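Local coordinates for pectate lyase (Bacillus, PDB 3VMV), which probably cleaves polygalacturonate by beta-elimination, as a secreted pectate lyase of polysaccharide lyase family 1, at residues G17-G28 and E46-I56; Q58-K69 and F92-A102. One frame throughout, in Å; residues are numbered along the deposited sequence.

Contact 1 of 2, residues G17-G28 and E46-I56; sequences GAGGRVEYASTG and EPLTIYVNGTI
The rings of Tyr24 and Tyr51 run alongside each other in the same direction, on one face of a parallel strand pair. CB of Tyr51 is the bump: it rests over the Tyr24 ring, 3.8 Å from the ring centroid. The ring planes are 33° apart. Both rings are swung back beside their own backbone N (chi1 -75° and -74°), which keeps them in step. CG1 of Val22 fills the next hollow, meeting the Tyr51 edge 3.5 Å from CD2.

Strands 21-25 and 48-52 run at the N-terminal end of the right-handed parallel beta-helix of this lyase family. Helix 28-40 links them and packs on the other face at Glu23 and Ala25. There CB of Ala25 meets CG2 of Ile50, and Ile31 of the helix packs on Ala25. The main chains form a regular ladder; Thr49 N to Arg21 O, at 2.9 Å, is nearly straight.

Beyond the strand, CD1 of Ile56 pokes against the Ser26-Thr27 peptide, 3.5 Å from Thr27 N. Its CG2 fits against CA of Gly28. At the opposite end, CB of Pro47 rests against the carbonyl oxygens of Gly17 and Ala18. Arg21 meets Glu46 crosswise in a salt bridge, NE to OE1 2.8 Å, whose hydrogen bond is weak.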
loop_
_atom_site.group_PDB
_atom_site.type_symbol
_atom_site.label_atom_id
_atom_site.label_comp_id
_atom_site.label_asym_id
_atom_site.label_seq_id
_atom_site.Cartn_x
_atom_site.Cartn_y
_atom_site.Cartn_z
ATOM N N GLY A 17 9.934 15.049 -1.815
ATOM C CA GLY A 17 10.037 16.446 -2.221
ATOM C C GLY A 17 10.911 17.268 -1.313
ATOM O O GLY A 17 10.908 18.490 -1.407
ATOM N N ALA A 18 11.649 16.616 -0.421
ATOM C CA ALA A 18 12.466 17.361 0.538
ATOM C C ALA A 18 13.525 18.209 -0.165
ATOM O O ALA A 18 14.160 17.767 -1.123
ATOM C CB ALA A 18 13.117 16.419 1.530
ATOM N N GLY A 19 13.693 19.441 0.313
ATOM C CA GLY A 19 14.797 20.272 -0.141
ATOM C C GLY A 19 14.532 21.041 -1.427
ATOM O O GLY A 19 15.458 21.365 -2.171
ATOM N N GLY A 20 13.264 21.330 -1.691
ATOM C CA GLY A 20 12.894 22.167 -2.814
ATOM C C GLY A 20 11.785 23.131 -2.432
ATOM O O GLY A 20 11.816 23.773 -1.380
ATOM N N ARG A 21 10.795 23.230 -3.293
ATOM C CA ARG A 21 9.678 24.124 -3.092
ATOM C C ARG A 21 8.622 23.505 -2.195
ATOM O O ARG A 21 8.496 22.269 -2.126
ATOM C CB ARG A 21 9.046 24.470 -4.443
ATOM C CG ARG A 21 9.921 25.348 -5.303
ATOM C CD ARG A 21 9.180 25.905 -6.518
ATOM N NE ARG A 21 10.122 26.412 -7.515
ATOM C CZ ARG A 21 9.806 27.278 -8.477
ATOM N NH1 ARG A 21 8.566 27.742 -8.573
ATOM N NH2 ARG A 21 10.731 27.683 -9.340
ATOM N N VAL A 22 7.886 24.378 -1.508
ATOM C CA VAL A 22 6.751 23.976 -0.670
ATOM C C VAL A 22 5.514 24.704 -1.120
ATOM O O VAL A 22 5.536 25.926 -1.302
ATOM C CB VAL A 22 7.019 24.284 0.833
ATOM C CG1 VAL A 22 5.846 23.874 1.727
ATOM C CG2 VAL A 22 8.294 23.589 1.277
ATOM N N GLU A 23 4.430 23.970 -1.306
ATOM C CA GLU A 23 3.157 24.534 -1.649
ATOM C C GLU A 23 2.125 23.954 -0.740
ATOM O O GLU A 23 2.278 22.797 -0.262
ATOM C CB GLU A 23 2.803 24.185 -3.095
ATOM C CG GLU A 23 3.573 24.972 -4.124
ATOM C CD GLU A 23 3.091 26.436 -4.278
ATOM O OE1 GLU A 23 1.926 26.784 -3.974
ATOM O OE2 GLU A 23 3.866 27.251 -4.768
ATOM N N TYR A 24 1.077 24.715 -0.514
ATOM C CA TYR A 24 -0.077 24.239 0.202
ATOM C C TYR A 24 -1.270 24.196 -0.736
ATOM O O TYR A 24 -1.589 25.197 -1.404
ATOM C CB TYR A 24 -0.387 25.133 1.373
ATOM C CG TYR A 24 0.551 24.982 2.567
ATOM C CD1 TYR A 24 1.824 25.557 2.555
ATOM C CD2 TYR A 24 0.134 24.302 3.692
ATOM C CE1 TYR A 24 2.674 25.421 3.670
ATOM C CE2 TYR A 24 0.943 24.188 4.797
ATOM C CZ TYR A 24 2.213 24.733 4.772
ATOM O OH TYR A 24 3.003 24.591 5.897
ATOM N N ALA A 25 -1.970 23.066 -0.731
ATOM C CA ALA A 25 -3.103 22.910 -1.635
ATOM C C ALA A 25 -4.303 22.384 -0.885
ATOM O O ALA A 25 -4.170 21.561 0.016
ATOM C CB ALA A 25 -2.742 21.908 -2.734
ATOM N N SER A 26 -5.484 22.817 -1.278
ATOM C CA SER A 26 -6.694 22.336 -0.632
ATOM C C SER A 26 -7.721 21.861 -1.638
ATOM O O SER A 26 -8.838 21.552 -1.266
ATOM C CB SER A 26 -7.305 23.414 0.268
ATOM O OG SER A 26 -7.439 24.624 -0.456
ATOM N N THR A 27 -7.342 21.790 -2.910
ATOM C CA THR A 27 -8.246 21.199 -3.920
ATOM C C THR A 27 -7.422 20.355 -4.883
ATOM O O THR A 27 -6.195 20.540 -5.015
ATOM C CB THR A 27 -8.973 22.280 -4.769
ATOM O OG1 THR A 27 -7.998 22.977 -5.573
ATOM C CG2 THR A 27 -9.767 23.273 -3.871
ATOM N N GLY A 28 -8.081 19.425 -5.574
ATOM C CA GLY A 28 -7.378 18.606 -6.540
ATOM C C GLY A 28 -6.859 19.443 -7.693
ATOM O O GLY A 28 -5.799 19.144 -8.250
ATOM N N GLU A 46 12.787 19.429 -9.904
ATOM C CA GLU A 46 13.034 20.198 -8.671
ATOM C C GLU A 46 12.115 19.617 -7.585
ATOM O O GLU A 46 10.911 19.576 -7.769
ATOM C CB GLU A 46 12.703 21.674 -8.884
ATOM C CG GLU A 46 13.025 22.492 -7.626
ATOM C CD GLU A 46 12.573 23.922 -7.727
ATOM O OE1 GLU A 46 11.552 24.193 -8.404
ATOM O OE2 GLU A 46 13.241 24.778 -7.110
ATOM N N PRO A 47 12.674 19.209 -6.443
ATOM C CA PRO A 47 11.805 18.598 -5.405
ATOM C C PRO A 47 10.664 19.527 -4.989
ATOM O O PRO A 47 10.862 20.751 -4.855
ATOM C CB PRO A 47 12.762 18.352 -4.226
ATOM C CG PRO A 47 14.109 18.174 -4.875
ATOM C CD PRO A 47 14.108 19.065 -6.135
ATOM N N LEU A 48 9.483 18.927 -4.784
ATOM C CA LEU A 48 8.273 19.663 -4.476
ATOM C C LEU A 48 7.541 18.939 -3.353
ATOM O O LEU A 48 7.250 17.764 -3.461
ATOM C CB LEU A 48 7.370 19.725 -5.721
ATOM C CG LEU A 48 6.002 20.413 -5.522
ATOM C CD1 LEU A 48 6.112 21.869 -5.078
ATOM C CD2 LEU A 48 5.132 20.292 -6.798
ATOM N N THR A 49 7.281 19.645 -2.267
ATOM C CA THR A 49 6.424 19.136 -1.210
ATOM C C THR A 49 5.106 19.876 -1.306
ATOM O O THR A 49 5.079 21.117 -1.346
ATOM C CB THR A 49 7.066 19.390 0.172
ATOM O OG1 THR A 49 8.244 18.580 0.270
ATOM C CG2 THR A 49 6.113 19.019 1.302
ATOM N N ILE A 50 4.012 19.118 -1.404
ATOM C CA ILE A 50 2.675 19.675 -1.406
ATOM C C ILE A 50 2.002 19.291 -0.085
ATOM O O ILE A 50 1.720 18.094 0.142
ATOM C CB ILE A 50 1.852 19.081 -2.563
ATOM C CG1 ILE A 50 2.586 19.334 -3.881
ATOM C CG2 ILE A 50 0.468 19.706 -2.547
ATOM C CD1 ILE A 50 1.886 18.725 -5.115
ATOM N N TYR A 51 1.815 20.275 0.791
ATOM C CA TYR A 51 1.029 20.072 2.015
ATOM C C TYR A 51 -0.442 20.202 1.700
ATOM O O TYR A 51 -0.885 21.224 1.157
ATOM C CB TYR A 51 1.423 21.075 3.091
ATOM C CG TYR A 51 2.743 20.755 3.717
ATOM C CD1 TYR A 51 2.882 19.595 4.498
ATOM C CD2 TYR A 51 3.867 21.574 3.512
ATOM C CE1 TYR A 51 4.106 19.272 5.074
ATOM C CE2 TYR A 51 5.121 21.230 4.092
ATOM C CZ TYR A 51 5.218 20.075 4.851
ATOM O OH TYR A 51 6.436 19.698 5.433
ATOM N N VAL A 52 -1.217 19.197 2.078
ATOM C CA VAL A 52 -2.633 19.173 1.751
ATOM C C VAL A 52 -3.413 19.563 3.010
ATOM O O VAL A 52 -3.373 18.859 4.058
ATOM C CB VAL A 52 -3.064 17.785 1.262
ATOM C CG1 VAL A 52 -4.535 17.789 0.898
ATOM C CG2 VAL A 52 -2.228 17.366 0.036
ATOM N N ASN A 53 -4.078 20.711 2.913
ATOM C CA ASN A 53 -4.811 21.273 4.046
ATOM C C ASN A 53 -6.284 21.540 3.742
ATOM O O ASN A 53 -6.897 22.455 4.295
ATOM C CB ASN A 53 -4.108 22.529 4.609
ATOM C CG ASN A 53 -3.980 23.671 3.596
ATOM O OD1 ASN A 53 -4.456 23.583 2.466
ATOM N ND2 ASN A 53 -3.353 24.780 4.027
ATOM N N GLY A 54 -6.866 20.693 2.908
ATOM C CA GLY A 54 -8.290 20.750 2.662
ATOM C C GLY A 54 -8.739 19.428 2.114
ATOM O O GLY A 54 -7.911 18.547 1.907
ATOM N N THR A 55 -10.042 19.276 1.884
ATOM C CA THR A 55 -10.581 18.001 1.398
ATOM C C THR A 55 -10.636 17.985 -0.132
ATOM O O THR A 55 -11.297 18.814 -0.753
ATOM C CB THR A 55 -11.964 17.739 1.992
ATOM O OG1 THR A 55 -11.842 17.660 3.426
ATOM C CG2 THR A 55 -12.548 16.404 1.494
ATOM N N ILE A 56 -9.847 17.083 -0.700
ATOM C CA ILE A 56 -9.750 16.887 -2.145
ATOM C C ILE A 56 -10.870 15.959 -2.613
ATOM O O ILE A 56 -11.141 14.954 -1.975
ATOM C CB ILE A 56 -8.399 16.232 -2.452
ATOM C CG1 ILE A 56 -7.260 16.922 -1.695
ATOM C CG2 ILE A 56 -8.158 16.139 -3.968
ATOM C CD1 ILE A 56 -7.202 18.457 -1.951
HETATM O O HOH W 1 10.401 20.817 -0.567
#

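Contact 2 of 2, residues Q58-K69 and F92-A102; sequences QGNSPQSLIDVK and FDGIGIRLSNA. With SO4 (sulfate ion), chain B.
Ile95 reaches toward 58-69 and pushes its CD1 against CB of Ser61. At 3.5 Å this carbon pair is tighter than usual. CG1 of Ile95 is anti to the backbone N (chi1 -174°), and the extended chain carries the methyl out to Ser61 and to CD1 of Ile66. CG1 of Ile66 meets the edge of the Phe92 ring. Ile31 of helix 28-40 touches both Ile66 and Phe92, so the helix closes this end of the apolar side. Further along, CD2 of Leu99 presses on CB of Val68, also at 3.5 Å.

Strands 66-68 and 97-100 are parallel neighbours in the beta-helix. Ile66, Val68, Ile97 and Leu99 share the packed face; Asp67 and Arg98 share the other. The Gln58 amide spans the loops beside the strands. Its NE2 gives one hydrogen bond to Gly94 O at 2.9 Å and another to Ser64 O, both close to the amide plane, which fixes its rotation.

The Arg98 side is polar and partly exposed. CD2 of Leu65 lies over one guanidinium face. At the edge, NH1 bonds Asp67 OD1 at 3.0 Å, coming from above the carboxylate plane. A water joins the same OD1 to Arg98 NE. NH1 and NH2 also grip two oxygens of a sulfate, probably from the crystallisation liquor; NH2 to O3 is 2.7 Å. Glu119 forms a second salt bridge to the guanidinium, at NH2. Lys69 NZ stands 3.4 Å from NH1 with no hydrogen bond between them. A leucine in place of Arg98 would probably leave Asp67 and Glu119 without this positive partner and the sulfate without its two-nitrogen grip. The aliphatic chain of Lys69 runs along Ser100, with CE 3.4 Å from OG, while that hydroxyl bonds Asp127.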
loop_
_atom_site.group_PDB
_atom_site.type_symbol
_atom_site.label_atom_id
_atom_site.label_comp_id
_atom_site.label_asym_id
_atom_site.label_seq_id
_atom_site.Cartn_x
_atom_site.Cartn_y
_atom_site.Cartn_z
ATOM N N GLN A 58 -13.776 14.676 -6.078
ATOM C CA GLN A 58 -14.053 14.712 -7.515
ATOM C C GLN A 58 -14.477 16.119 -7.962
ATOM O O GLN A 58 -14.036 16.617 -9.008
ATOM C CB GLN A 58 -15.164 13.694 -7.861
ATOM C CG GLN A 58 -14.748 12.250 -7.664
ATOM C CD GLN A 58 -13.715 11.814 -8.671
ATOM O OE1 GLN A 58 -13.678 12.326 -9.794
ATOM N NE2 GLN A 58 -12.885 10.853 -8.290
ATOM N N GLY A 59 -15.349 16.756 -7.181
ATOM C CA GLY A 59 -15.885 18.053 -7.535
ATOM C C GLY A 59 -14.827 19.147 -7.634
ATOM O O GLY A 59 -15.004 20.090 -8.401
ATOM N N ASN A 60 -13.726 19.023 -6.875
ATOM C CA ASN A 60 -12.710 20.086 -6.939
ATOM C C ASN A 60 -11.414 19.689 -7.659
ATOM O O ASN A 60 -10.410 20.395 -7.565
ATOM C CB ASN A 60 -12.437 20.752 -5.556
ATOM C CG ASN A 60 -11.759 19.809 -4.541
ATOM O OD1 ASN A 60 -10.987 18.901 -4.891
ATOM N ND2 ASN A 60 -12.012 20.100 -3.241
ATOM N N SER A 61 -11.475 18.578 -8.398
ATOM C CA SER A 61 -10.328 18.033 -9.158
ATOM C C SER A 61 -10.688 17.948 -10.628
ATOM O O SER A 61 -11.849 17.684 -10.971
ATOM C CB SER A 61 -9.972 16.623 -8.670
ATOM O OG SER A 61 -9.671 16.694 -7.274
ATOM N N PRO A 62 -9.706 18.175 -11.487
ATOM C CA PRO A 62 -9.988 18.266 -12.928
ATOM C C PRO A 62 -9.993 16.912 -13.648
ATOM O O PRO A 62 -10.497 16.865 -14.777
ATOM C CB PRO A 62 -8.836 19.120 -13.448
ATOM C CG PRO A 62 -7.684 18.775 -12.509
ATOM C CD PRO A 62 -8.328 18.596 -11.152
ATOM N N GLN A 63 -9.413 15.874 -13.056
ATOM C CA GLN A 63 -9.474 14.504 -13.591
ATOM C C GLN A 63 -10.093 13.617 -12.526
ATOM O O GLN A 63 -10.256 14.049 -11.383
ATOM C CB GLN A 63 -8.066 13.969 -13.908
ATOM C CG GLN A 63 -7.374 14.803 -14.977
ATOM C CD GLN A 63 -5.924 14.409 -15.171
ATOM O OE1 GLN A 63 -5.600 13.234 -15.331
ATOM N NE2 GLN A 63 -5.047 15.394 -15.141
ATOM N N SER A 64 -10.407 12.376 -12.883
ATOM C CA SER A 64 -11.085 11.476 -11.938
ATOM C C SER A 64 -10.140 10.850 -10.905
ATOM O O SER A 64 -10.570 10.070 -10.061
ATOM C CB SER A 64 -11.800 10.342 -12.686
ATOM O OG SER A 64 -12.862 10.869 -13.459
ATOM N N LEU A 65 -8.859 11.192 -10.990
ATOM C CA LEU A 65 -7.843 10.789 -10.008
ATOM C C LEU A 65 -6.786 11.876 -9.990
ATOM O O LEU A 65 -6.810 12.748 -10.846
ATOM C CB LEU A 65 -7.239 9.422 -10.360
ATOM C CG LEU A 65 -6.726 9.163 -11.772
ATOM C CD1 LEU A 65 -5.393 9.882 -12.022
ATOM C CD2 LEU A 65 -6.555 7.670 -11.992
ATOM N N ILE A 66 -5.917 11.863 -8.978
ATOM C CA ILE A 66 -4.799 12.796 -8.898
ATOM C C ILE A 66 -3.635 12.100 -9.579
ATOM O O ILE A 66 -3.147 11.070 -9.106
ATOM C CB ILE A 66 -4.469 13.095 -7.416
ATOM C CG1 ILE A 66 -5.681 13.749 -6.730
ATOM C CG2 ILE A 66 -3.233 14.002 -7.331
ATOM C CD1 ILE A 66 -6.120 15.075 -7.351
ATOM N N ASP A 67 -3.235 12.636 -10.721
ATOM C CA ASP A 67 -2.348 11.975 -11.670
ATOM C C ASP A 67 -0.915 12.440 -11.418
ATOM O O ASP A 67 -0.458 13.460 -11.963
ATOM C CB ASP A 67 -2.835 12.373 -13.079
ATOM C CG ASP A 67 -2.532 11.357 -14.196
ATOM O OD1 ASP A 67 -2.050 10.264 -13.959
ATOM O OD2 ASP A 67 -2.798 11.719 -15.367
ATOM N N VAL A 68 -0.183 11.650 -10.635
ATOM C CA VAL A 68 1.268 11.873 -10.431
ATOM C C VAL A 68 2.019 11.222 -11.578
ATOM O O VAL A 68 2.483 10.082 -11.503
ATOM C CB VAL A 68 1.746 11.394 -9.041
ATOM C CG1 VAL A 68 3.230 11.767 -8.844
ATOM C CG2 VAL A 68 0.871 12.010 -7.952
ATOM N N LYS A 69 2.062 11.954 -12.698
ATOM C CA LYS A 69 2.534 11.469 -13.978
ATOM C C LYS A 69 3.095 12.677 -14.686
ATOM O O LYS A 69 2.565 13.782 -14.574
ATOM C CB LYS A 69 1.357 10.919 -14.803
ATOM C CG LYS A 69 1.794 10.240 -16.087
ATOM C CD LYS A 69 0.585 9.869 -16.955
ATOM C CE LYS A 69 -0.186 8.703 -16.318
ATOM N NZ LYS A 69 -1.115 8.124 -17.323
ATOM N N PHE A 92 -8.711 12.990 1.161
ATOM C CA PHE A 92 -9.106 12.754 -0.232
ATOM C C PHE A 92 -10.376 11.925 -0.137
ATOM O O PHE A 92 -10.316 10.746 0.196
ATOM C CB PHE A 92 -8.015 11.962 -0.989
ATOM C CG PHE A 92 -6.728 12.712 -1.190
ATOM C CD1 PHE A 92 -6.346 13.139 -2.461
ATOM C CD2 PHE A 92 -5.904 12.990 -0.115
ATOM C CE1 PHE A 92 -5.163 13.842 -2.660
ATOM C CE2 PHE A 92 -4.702 13.724 -0.310
ATOM C CZ PHE A 92 -4.341 14.120 -1.582
ATOM N N ASP A 93 -11.519 12.556 -0.390
ATOM C CA ASP A 93 -12.826 11.925 -0.235
ATOM C C ASP A 93 -13.363 11.597 -1.627
ATOM O O ASP A 93 -13.781 12.486 -2.386
ATOM C CB ASP A 93 -13.760 12.876 0.509
ATOM C CG ASP A 93 -15.161 12.299 0.682
ATOM O OD1 ASP A 93 -15.404 11.133 0.276
ATOM O OD2 ASP A 93 -16.021 13.030 1.232
ATOM N N GLY A 94 -13.271 10.312 -1.982
ATOM C CA GLY A 94 -13.836 9.867 -3.246
ATOM C C GLY A 94 -12.910 10.035 -4.416
ATOM O O GLY A 94 -13.372 9.881 -5.564
ATOM N N ILE A 95 -11.634 10.344 -4.172
ATOM C CA ILE A 95 -10.682 10.483 -5.291
ATOM C C ILE A 95 -9.355 9.978 -4.788
ATOM O O ILE A 95 -8.964 10.290 -3.660
ATOM C CB ILE A 95 -10.570 11.948 -5.841
ATOM C CG1 ILE A 95 -9.683 11.949 -7.082
ATOM C CG2 ILE A 95 -10.122 12.924 -4.748
ATOM C CD1 ILE A 95 -9.769 13.257 -7.906
ATOM N N GLY A 96 -8.714 9.171 -5.616
ATOM C CA GLY A 96 -7.440 8.576 -5.272
ATOM C C GLY A 96 -6.277 9.140 -6.041
ATOM O O GLY A 96 -6.416 10.008 -6.911
ATOM N N ILE A 97 -5.096 8.693 -5.641
ATOM C CA ILE A 97 -3.841 9.108 -6.269
ATOM C C ILE A 97 -3.260 7.997 -7.110
ATOM O O ILE A 97 -3.282 6.840 -6.700
ATOM C CB ILE A 97 -2.811 9.447 -5.156
ATOM C CG1 ILE A 97 -3.349 10.613 -4.323
ATOM C CG2 ILE A 97 -1.463 9.833 -5.792
ATOM C CD1 ILE A 97 -2.500 10.909 -3.016
ATOM N N ARG A 98 -2.740 8.331 -8.293
ATOM C CA ARG A 98 -2.044 7.357 -9.119
ATOM C C ARG A 98 -0.624 7.811 -9.344
ATOM O O ARG A 98 -0.391 8.933 -9.781
ATOM C CB ARG A 98 -2.739 7.087 -10.462
ATOM C CG ARG A 98 -2.023 6.028 -11.307
ATOM C CD ARG A 98 -2.828 5.691 -12.567
ATOM N NE ARG A 98 -2.917 6.868 -13.423
ATOM C CZ ARG A 98 -3.748 6.972 -14.475
ATOM N NH1 ARG A 98 -3.723 8.074 -15.209
ATOM N NH2 ARG A 98 -4.597 5.994 -14.769
ATOM N N LEU A 99 0.320 6.921 -9.083
ATOM C CA LEU A 99 1.718 7.202 -9.404
ATOM C C LEU A 99 2.103 6.440 -10.643
ATOM O O LEU A 99 2.040 5.196 -10.644
ATOM C CB LEU A 99 2.619 6.803 -8.233
ATOM C CG LEU A 99 2.321 7.347 -6.819
ATOM C CD1 LEU A 99 3.492 6.924 -5.878
ATOM C CD2 LEU A 99 2.055 8.807 -6.733
ATOM N N SER A 100 2.541 7.124 -11.689
ATOM C CA SER A 100 2.865 6.460 -12.951
ATOM C C SER A 100 4.277 6.871 -13.387
ATOM O O SER A 100 4.555 8.059 -13.571
ATOM C CB SER A 100 1.823 6.856 -14.004
ATOM O OG SER A 100 2.244 6.480 -15.300
ATOM N N ASN A 101 5.155 5.886 -13.502
ATOM C CA ASN A 101 6.586 6.122 -13.737
ATOM C C ASN A 101 7.114 7.246 -12.844
ATOM O O ASN A 101 7.779 8.182 -13.269
ATOM C CB ASN A 101 6.883 6.378 -15.219
ATOM C CG ASN A 101 8.330 6.049 -15.586
ATOM O OD1 ASN A 101 9.083 5.486 -14.807
ATOM N ND2 ASN A 101 8.713 6.413 -16.837
ATOM N N ALA A 102 6.755 7.107 -11.575
ATOM C CA ALA A 102 7.032 8.097 -10.569
ATOM C C ALA A 102 8.154 7.612 -9.664
ATOM O O ALA A 102 8.144 6.453 -9.262
ATOM C CB ALA A 102 5.745 8.350 -9.768
HETATM S S SO4 B . -6.882 7.266 -17.333
HETATM O O1 SO4 B . -7.847 7.998 -16.526
HETATM O O2 SO4 B . -5.683 8.049 -17.542
HETATM O O3 SO4 B . -6.552 6.014 -16.655
HETATM O O4 SO4 B . -7.449 6.993 -18.643
HETATM O O HOH W 2 -15.522 13.016 -4.294
HETATM O O HOH W 3 -10.040 8.247 -8.123
HETATM O O HOH W 4 -0.450 8.583 -12.799
#

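In the fold
Contacts 1 and 2 follow one another along the chain, with centres about 14 Å apart, on the same side of the molecule's centre. Strand 55-57 is the link: it ends contact 1 and pairs with strand 91-93 of contact 2. Ile56 O lies 2.9 Å from Asp93 N, a probable hydrogen bond. Asn60 ties back to contact 1 in the same way, its ND2 2.9 Å from Thr55 O, and Gly28 CA packs 3.1 Å from Ser61 OG. Helix 28-40 touches side chains of both. The sulfate is bound at contact 2 by Arg98. It is probably a crystallisation ion and does not by itself mark a substrate site.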